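PDB 4FC9: type III effector Xcv3220-like C-terminal domain-containing protein from Xanthomonas campestris pv. vesicatoria, which is a type III effector secreted into plant host cells, whose all-helical C-terminal domain, the part in this entry, probably acts as an E3 ubiquitin ligase. Local coordinates for residues Lys67-Thr70 with Asp71-Thr74. Sequence-based numbering, arbitrary orientation.
Sequences KRPT and DVTT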
loop_
_atom_site.group_PDB
_atom_site.type_symbol
_atom_site.label_atom_id
_atom_site.label_comp_id
_atom_site.label_asym_id
_atom_site.label_seq_id
_atom_site.Cartn_x
_atom_site.Cartn_y
_atom_site.Cartn_z
ATOM N N LYS A 67 -12.724 -5.367 -22.565
ATOM C CA LYS A 67 -13.860 -5.268 -21.647
ATOM C C LYS A 67 -13.906 -3.909 -20.945
ATOM O O LYS A 67 -14.967 -3.434 -20.547
ATOM C CB LYS A 67 -13.786 -6.377 -20.596
ATOM C CG LYS A 67 -13.777 -7.790 -21.158
ATOM C CD LYS A 67 -15.155 -8.186 -21.648
ATOM C CE LYS A 67 -15.239 -9.675 -21.943
ATOM N NZ LYS A 67 -16.617 -10.084 -22.326
ATOM N N ARG A 68 -12.741 -3.292 -20.808
ATOM C CA ARG A 68 -12.584 -2.047 -20.066
ATOM C C ARG A 68 -13.342 -0.870 -20.689
ATOM O O ARG A 68 -13.737 -0.934 -21.852
ATOM C CB ARG A 68 -11.092 -1.718 -19.979
ATOM C CG ARG A 68 -10.444 -1.504 -21.326
ATOM C CD ARG A 68 -8.996 -1.103 -21.168
ATOM N NE ARG A 68 -8.274 -1.158 -22.430
ATOM C CZ ARG A 68 -6.955 -1.067 -22.531
ATOM N NH1 ARG A 68 -6.215 -0.918 -21.441
ATOM N NH2 ARG A 68 -6.376 -1.132 -23.723
ATOM N N PRO A 69 -13.541 0.216 -19.918
ATOM C CA PRO A 69 -14.154 1.405 -20.513
ATOM C C PRO A 69 -13.236 1.931 -21.590
ATOM O O PRO A 69 -12.024 1.961 -21.386
ATOM C CB PRO A 69 -14.209 2.396 -19.350
ATOM C CG PRO A 69 -14.125 1.549 -18.114
ATOM C CD PRO A 69 -13.228 0.421 -18.492
ATOM N N THR A 70 -13.814 2.317 -22.719
ATOM C CA THR A 70 -13.051 2.735 -23.880
ATOM C C THR A 70 -12.035 3.825 -23.538
ATOM O O THR A 70 -10.893 3.774 -23.992
ATOM C CB THR A 70 -14.000 3.204 -25.008
ATOM O OG1 THR A 70 -14.779 2.092 -25.468
ATOM C CG2 THR A 70 -13.224 3.777 -26.181
ATOM N N ASP A 71 -12.438 4.781 -22.702
ATOM C CA ASP A 71 -11.621 5.964 -22.431
ATOM C C ASP A 71 -10.810 5.898 -21.135
ATOM O O ASP A 71 -10.313 6.918 -20.661
ATOM C CB ASP A 71 -12.502 7.215 -22.416
ATOM C CG ASP A 71 -13.543 7.184 -21.311
ATOM O OD1 ASP A 71 -13.931 6.076 -20.879
ATOM O OD2 ASP A 71 -13.974 8.275 -20.876
ATOM N N VAL A 72 -10.679 4.711 -20.556
ATOM C CA VAL A 72 -9.901 4.565 -19.332
ATOM C C VAL A 72 -8.855 3.467 -19.467
ATOM O O VAL A 72 -9.173 2.279 -19.382
ATOM C CB VAL A 72 -10.790 4.244 -18.127
ATOM C CG1 VAL A 72 -9.945 4.189 -16.860
ATOM C CG2 VAL A 72 -11.894 5.276 -17.993
ATOM N N THR A 73 -7.604 3.865 -19.676
ATOM C CA THR A 73 -6.533 2.901 -19.881
ATOM C C THR A 73 -5.290 3.211 -19.049
ATOM O O THR A 73 -4.332 2.448 -19.071
ATOM C CB THR A 73 -6.133 2.823 -21.364
ATOM O OG1 THR A 73 -5.570 4.073 -21.780
ATOM C CG2 THR A 73 -7.340 2.494 -22.234
ATOM N N THR A 74 -5.310 4.326 -18.320
ATOM C CA THR A 74 -4.161 4.742 -17.520
ATOM C C THR A 74 -4.549 5.219 -16.124
ATOM O O THR A 74 -5.709 5.542 -15.862
ATOM C CB THR A 74 -3.366 5.891 -18.186
ATOM O OG1 THR A 74 -4.218 7.028 -18.363
ATOM C CG2 THR A 74 -2.805 5.461 -19.533
#
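R68 reaches T73 because its CG sits between the backbone N and the carbonyl carbon (chi1 62°) and the chain then runs extended to NE. T73 answers with CG2, which is set anti to its own carbonyl carbon. This methyl lies over the centre of one face of the R68 guanidinium; T73 CG2 to R68 CZ is 3.6 Å. T73 CG2 is almost as close to R68 NH1, at 3.7 Å. The contact is van der Waals: a methyl against the flat face. Lower down the same side chain, R68 CD passes 3.8 Å from V72 O.

The chain between the two residues folds back through a type I beta turn from P69 to V72, with T70 and D71 at its corners. V72 N gives the closing hydrogen bond to P69 O, 3.2 Å long and nearly straight at 167°. The donor stands well above the carbonyl plane. Beside this bond, P69 CB packs on V72 CG2 at 3.9 Å. The side chains of T70 and D71 leave the backbone pointing away, but D71 OD1 still comes within 4.0 Å of P69 CB.

The turn is a surface feature of the long loop between helix 32-49 and helix 79-88. Loop residues touch it: P61 meets P69, and V78 and L150 meet V72. Beyond it, Q77 OE1 accepts hydrogen bonds from T73 N and T74 OG1, which ties the outgoing chain to the residues just before helix 79-88.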